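Local structure of uncharacterized protein DUF1470 (Jannaschia sp. CCS1, 3H0N) at residues D5-E8 and R9-L12; A73-A76 and L77-Q81; G146-A150 and H151-R155. The protein is of unknown function but, combining an ABATE domain with a treble-clef zinc finger, possibly acts as a regulator of transcription. All coordinates share one frame; numbering follows the deposited sequence. Where two conformers were deposited one is given.

Interaction 1: D5-E8 and R9-L12; sequences DSYE and RTGL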
# COMPACT_ATOMS: atom_id res chain seq x y z
N ASP A 5 9.18 -8.95 8.40
CA ASP A 5 9.10 -8.39 9.76
C ASP A 5 8.88 -6.87 9.80
O ASP A 5 8.77 -6.30 10.90
CB ASP A 5 10.37 -8.71 10.58
CG ASP A 5 10.37 -10.10 11.17
OD1 ASP A 5 9.34 -10.80 11.08
OD2 ASP A 5 11.41 -10.52 11.71
N SER A 6 8.88 -6.23 8.64
CA SER A 6 8.75 -4.80 8.59
C SER A 6 7.33 -4.40 8.92
O SER A 6 6.36 -5.14 8.80
CB SER A 6 9.12 -4.29 7.21
OG SER A 6 8.20 -4.66 6.26
N TYR A 7 7.21 -3.14 9.31
CA TYR A 7 5.90 -2.56 9.52
C TYR A 7 5.03 -2.76 8.29
O TYR A 7 3.85 -3.04 8.38
CB TYR A 7 6.00 -1.05 9.90
CG TYR A 7 4.65 -0.39 10.00
CD1 TYR A 7 3.89 -0.45 11.18
CD2 TYR A 7 4.09 0.20 8.90
CE1 TYR A 7 2.61 0.12 11.23
CE2 TYR A 7 2.82 0.73 8.93
CZ TYR A 7 2.08 0.70 10.09
OH TYR A 7 0.80 1.19 10.14
N GLU A 8 5.61 -2.53 7.13
CA GLU A 8 4.89 -2.55 5.87
C GLU A 8 4.27 -3.90 5.53
O GLU A 8 3.29 -3.96 4.78
CB GLU A 8 5.82 -2.12 4.72
CG GLU A 8 6.14 -0.64 4.75
CD GLU A 8 7.20 -0.23 5.79
OE1 GLU A 8 7.94 -1.08 6.36
OE2 GLU A 8 7.33 1.00 6.00
N ARG A 9 4.82 -4.98 6.08
CA ARG A 9 4.29 -6.33 5.86
C ARG A 9 3.57 -6.88 7.08
O ARG A 9 3.36 -8.10 7.19
CB ARG A 9 5.36 -7.30 5.45
CG ARG A 9 6.19 -6.86 4.32
CD ARG A 9 5.41 -6.65 3.09
NE ARG A 9 6.34 -6.05 2.13
CZ ARG A 9 6.05 -5.74 0.86
NH1 ARG A 9 4.85 -5.99 0.34
NH2 ARG A 9 7.01 -5.19 0.11
N THR A 10 3.14 -6.02 7.99
CA THR A 10 2.39 -6.45 9.17
C THR A 10 1.17 -7.32 8.84
O THR A 10 0.95 -8.37 9.47
CB THR A 10 1.96 -5.22 10.00
OG1 THR A 10 3.13 -4.54 10.49
CG2 THR A 10 1.11 -5.66 11.19
N GLY A 11 0.34 -6.89 7.91
CA GLY A 11 -0.87 -7.63 7.61
C GLY A 11 -0.57 -9.01 7.08
O GLY A 11 -1.20 -9.99 7.47
N LEU A 12 0.41 -9.08 6.19
CA LEU A 12 0.83 -10.38 5.66
C LEU A 12 1.37 -11.27 6.76
O LEU A 12 0.99 -12.47 6.89
CB LEU A 12 1.89 -10.20 4.55
CG LEU A 12 2.52 -11.46 3.95
CD1 LEU A 12 1.44 -12.32 3.27
CD2 LEU A 12 3.63 -11.07 2.97
O HOH W 1 1.22 -6.72 4.80
O HOH W 2 0.36 -4.42 6.36

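Interaction 2: A73-A76 and L77-Q81; sequences AIDA and LSNGQ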
# COMPACT_ATOMS: atom_id res chain seq x y z
N ALA A 73 -8.67 -17.97 2.30
CA ALA A 73 -8.07 -17.13 1.28
C ALA A 73 -6.69 -17.60 0.90
O ALA A 73 -6.32 -17.64 -0.28
CB ALA A 73 -8.04 -15.62 1.75
N ILE A 74 -5.86 -17.88 1.89
CA ILE A 74 -4.49 -18.30 1.63
C ILE A 74 -4.44 -19.66 0.93
O ILE A 74 -3.66 -19.85 -0.01
CB ILE A 74 -3.60 -18.29 2.91
CG1 ILE A 74 -3.40 -16.85 3.35
CG2 ILE A 74 -2.30 -18.98 2.66
CD1 ILE A 74 -2.90 -16.72 4.81
N ASP A 75 -5.28 -20.58 1.35
CA ASP A 75 -5.37 -21.85 0.64
C ASP A 75 -5.82 -21.63 -0.82
O ASP A 75 -5.26 -22.23 -1.74
CB ASP A 75 -6.31 -22.78 1.40
CG ASP A 75 -6.55 -24.04 0.69
OD1 ASP A 75 -5.72 -24.94 0.85
OD2 ASP A 75 -7.55 -24.08 -0.07
N ALA A 76 -6.78 -20.74 -1.05
CA ALA A 76 -7.20 -20.40 -2.41
C ALA A 76 -6.02 -19.86 -3.21
O ALA A 76 -5.79 -20.25 -4.36
CB ALA A 76 -8.36 -19.44 -2.43
N LEU A 77 -5.27 -18.94 -2.61
CA LEU A 77 -4.11 -18.38 -3.33
C LEU A 77 -3.10 -19.49 -3.71
O LEU A 77 -2.53 -19.48 -4.83
CB LEU A 77 -3.43 -17.27 -2.51
CG LEU A 77 -4.31 -16.03 -2.31
CD1 LEU A 77 -3.56 -15.03 -1.44
CD2 LEU A 77 -4.76 -15.39 -3.62
N SER A 78 -2.86 -20.43 -2.79
CA SER A 78 -1.90 -21.54 -3.02
C SER A 78 -2.36 -22.42 -4.20
O SER A 78 -1.55 -23.07 -4.85
CB SER A 78 -1.69 -22.40 -1.78
OG SER A 78 -2.72 -23.32 -1.57
N ASN A 79 -3.67 -22.41 -4.49
CA ASN A 79 -4.25 -23.14 -5.60
C ASN A 79 -4.47 -22.29 -6.87
O ASN A 79 -5.01 -22.75 -7.88
CB ASN A 79 -5.60 -23.71 -5.14
CG ASN A 79 -5.44 -24.87 -4.22
OD1 ASN A 79 -4.60 -25.75 -4.45
ND2 ASN A 79 -6.29 -24.94 -3.22
N GLY A 80 -4.04 -21.03 -6.85
CA GLY A 80 -4.29 -20.15 -7.98
C GLY A 80 -5.73 -19.69 -8.12
O GLY A 80 -6.11 -19.13 -9.15
N GLN A 81 -6.55 -19.91 -7.09
CA GLN A 81 -7.95 -19.55 -7.12
C GLN A 81 -8.10 -18.11 -6.62
O GLN A 81 -8.64 -17.80 -5.54
CB GLN A 81 -8.78 -20.53 -6.26
CG GLN A 81 -8.83 -21.92 -6.83
CD GLN A 81 -9.78 -22.06 -7.95
OE1 GLN A 81 -10.34 -21.07 -8.48
NE2 GLN A 81 -9.99 -23.28 -8.37
O HOH W 3 -8.82 -23.39 -3.08

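Interaction 3: G146-A150 and H151-R155; sequences GICNA and HRCDR. With NA (sodium ion), chain D; ZN (zinc ion), chain B.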
# COMPACT_ATOMS: atom_id res chain seq x y z
N GLY A 146 2.25 -20.73 -0.11
CA GLY A 146 2.44 -22.18 -0.17
C GLY A 146 1.89 -22.87 1.07
O GLY A 146 1.64 -22.27 2.11
N ILE A 147 1.71 -24.19 0.90
CA ILE A 147 1.37 -25.11 2.00
C ILE A 147 2.56 -26.05 2.16
O ILE A 147 3.08 -26.58 1.19
CB ILE A 147 0.11 -25.95 1.70
CG1 ILE A 147 -1.04 -25.10 1.21
CG2 ILE A 147 -0.36 -26.78 2.98
CD1 ILE A 147 -1.48 -24.11 2.15
N CYS A 148 3.05 -26.20 3.38
CA CYS A 148 4.27 -26.96 3.66
C CYS A 148 4.27 -28.34 2.99
O CYS A 148 3.30 -29.10 3.11
CB CYS A 148 4.47 -27.15 5.14
SG CYS A 148 6.10 -27.72 5.56
N ASN A 149 5.38 -28.66 2.37
CA ASN A 149 5.53 -29.98 1.71
C ASN A 149 5.94 -31.09 2.66
O ASN A 149 6.01 -32.25 2.25
CB ASN A 149 6.51 -29.87 0.54
CG ASN A 149 5.86 -29.36 -0.74
OD1 ASN A 149 4.61 -29.19 -0.83
ND2 ASN A 149 6.67 -29.35 -1.80
N ALA A 150 6.22 -30.79 3.92
CA ALA A 150 6.68 -31.84 4.81
C ALA A 150 5.52 -32.76 5.19
O ALA A 150 4.35 -32.37 5.16
CB ALA A 150 7.33 -31.23 6.10
N HIS A 151 5.87 -33.97 5.57
CA HIS A 151 4.89 -34.94 6.06
C HIS A 151 4.23 -34.45 7.32
O HIS A 151 4.88 -33.99 8.29
CB HIS A 151 5.59 -36.28 6.30
CG HIS A 151 4.72 -37.35 6.91
ND1 HIS A 151 3.75 -38.00 6.18
CD2 HIS A 151 4.71 -37.91 8.14
CE1 HIS A 151 3.18 -38.91 6.95
NE2 HIS A 151 3.74 -38.89 8.14
N ARG A 152 2.89 -34.56 7.36
CA ARG A 152 2.11 -34.08 8.49
C ARG A 152 2.51 -32.65 8.89
O ARG A 152 2.73 -32.31 10.07
CB ARG A 152 2.15 -35.05 9.67
CG ARG A 152 1.37 -36.28 9.41
CD ARG A 152 1.32 -37.18 10.62
NE ARG A 152 0.53 -38.35 10.31
CZ ARG A 152 0.22 -39.30 11.16
NH1 ARG A 152 0.64 -39.25 12.41
NH2 ARG A 152 -0.54 -40.29 10.74
N CYS A 153 2.56 -31.80 7.87
CA CYS A 153 2.55 -30.36 8.12
C CYS A 153 1.74 -29.69 7.06
O CYS A 153 2.10 -29.80 5.88
CB CYS A 153 3.94 -29.80 8.13
SG CYS A 153 3.97 -28.06 8.69
N ASP A 154 0.66 -29.02 7.44
CA ASP A 154 -0.07 -28.17 6.48
C ASP A 154 -0.09 -26.71 6.85
O ASP A 154 -0.99 -25.95 6.46
CB ASP A 154 -1.46 -28.72 6.20
CG ASP A 154 -2.41 -28.57 7.36
OD1 ASP A 154 -2.02 -28.28 8.48
OD2 ASP A 154 -3.61 -28.77 7.10
N ARG A 155 0.95 -26.29 7.54
CA ARG A 155 1.12 -24.88 7.82
C ARG A 155 1.39 -24.12 6.52
O ARG A 155 1.94 -24.65 5.55
CB ARG A 155 2.24 -24.65 8.82
CG ARG A 155 2.07 -25.29 10.17
CD ARG A 155 0.80 -24.93 10.89
NE ARG A 155 -0.31 -25.78 10.54
CZ ARG A 155 -1.57 -25.58 10.94
NH1 ARG A 155 -1.90 -24.57 11.74
NH2 ARG A 155 -2.54 -26.42 10.58
NA NA D . 2.57 -31.16 4.10
ZN ZN B . 6.02 -27.35 7.84
O HOH W 4 2.80 -32.56 2.26
O HOH W 5 1.08 -32.69 5.16
O HOH W 6 -0.04 -30.73 3.34

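Interaction 1: D5-E8 and R9-L12
Ser6 and Arg9 meet where the chain turns into helix 10-22, a short 3-10 turn at residues 7-8 leading straight into the helical N terminus. Ser6 O accepts the amide of Arg9 at 3.1 Å, the i to i+3 spacing of such a turn. Ser6 OG lies 3.6 Å from Arg9 CG; it sits between its own backbone N and carbonyl carbon, turned back to the amide of Arg9 in a weak bond, while its stronger polar partner is the backbone O of Asn3.

Tyr7 O is an acceptor for two groups of one residue. It receives both Thr10 N, 3.1 Å away, and Thr10 OG1, only 2.7 Å away. The two donors come from the same face of the carbonyl plane, the amide standing 62° out of it and the hydroxyl tilted by 29°. Chi1 of -63° sets Thr10 OG1 beside its own backbone N, which is why one residue can deliver both bonds to one oxygen. A valine here would probably leave Tyr7 O with only the amide of these two donors, losing the hydroxyl's hold on the turn. The CB of Tyr7 points away from residues 9-12, and its OH bonds to Leu112 O.

At Glu8 the Arg9 chain, bent at chi2, brings Arg9 CD back to 3.8 Å from Glu8 O before the guanidinium goes on to a salt bridge with Glu136 of helix 121-138. Arg9 is the N-cap residue, so the first helical amides lack acceptors within the helix. Two waters take up amides here: one accepts from Gly11 N, the other from Leu12 N at 2.9 Å, and each gives a weak bond to Glu8 O.

Interaction 2: A73-A76 and L77-Q81
This local contact is the C-terminal end of helix 58-78, where the last helical turn is closed off and the chain swings directly into helix 82-95. The regular pattern still holds at its start: Leu77 N donates to Ala73 O and Ser78 N to Ile74 O, at 2.9 Å and 3.0 Å. Next it frays, for Asn79 N is divided between the carbonyls of Asp75 and Ala76, with an angle at hydrogen of 133° and a weak bond in each case.

The closure is a Schellman motif. Gln81 N reaches back five residues to Ala76 O at 2.9 Å, and Gly80 N bonds to Leu77 O inside that loop. Gly80 has a phi of 73°, a positive value that glycine adopts readily and that turns the chain off the helix axis. Beneath the reversal, the methyl of Ala76 lies 4.0 Å from Gln81 CB.

Polar side chains work along the outer side of the turn. Ser78 OG, placed between its own N and carbonyl carbon (chi1 79°), donates to Asp75 O at 2.8 Å, close to the carbonyl plane. A water accepts from Asn79 ND2; its weak bond to Asp75 OD2 is doubtful, because the Asp75 side chain has a second conformer. On the buried flank, Leu77 CG rests 3.3 Å from Ala73 O, and Ile74 and Leu77 both pack on Phe145 of strand 145-147. Ile74 also touches Leu133, and Leu77 touches Ile137, of helix 121-138.

Interaction 3: G146-A150 and H151-R155
Cys148 and Arg155 pair where the chain doubles back, the paths of residues 146-150 and 151-155 running 145° apart: Cys148 N donates to Arg155 O at 2.9 Å, almost in line with the C=O bond. Deeper in the loop, Cys153 N makes a weaker return bond to Ala150 O.

Both cysteines point toward the opposing arm and grip one zinc ion, each SG 2.3 Å from it. In Cys148 the sulfur stands anti to the backbone N (chi1 -166°), and Cys153 is turned the same way at -171°, which brings the two thiolates together with their CB atoms 4.0 Å apart. Ala150 N donates to Cys148 SG, a bond that would be expected to temper the charge on the sulfur; Arg155 N does so more weakly to Cys153 SG.

A sodium ion sits against one face of the loop. The carbonyl oxygens of Cys148, Ala150 and Cys153 bind it along with three waters. Cys148 O and Cys153 O lie 3.1 Å apart, and the cation, bound by both from one side, probably offsets their mutual repulsion.

Near the base, Ile147 CG2 touches Asp154 O at 3.6 Å. Asp154 OD1 meets Arg155 NH2 at 2.9 Å in a salt bridge within the guanidinium plane, and that guanidinium also bonds to the carbonyls of Asn20, Thr23 and Ser26.

With Cys169 and Cys173 completing the zinc site, the turn between strands 145-147 and 156-158 is the zinc knuckle of a treble-clef finger, here of the CGNR family.

Following the chain from the N terminus, the three contacts come in series, each closing its own short turn, and none nests in or crosses another. Interaction 1 starts helix 10-22 and is bound to helix 121-138; interaction 2 ends helix 58-78 against that same helix, although the two do not touch and their centres are about 20 Å apart. Interaction 3 forms the loop of the zinc finger, on the other side of the chain's centre from interaction 1. Interactions 2 and 3 do meet, Ser78 OG lying 3.7 Å from Ile147 CG1, so the end of helix 58-78 is a point where the helical part and the finger adjoin.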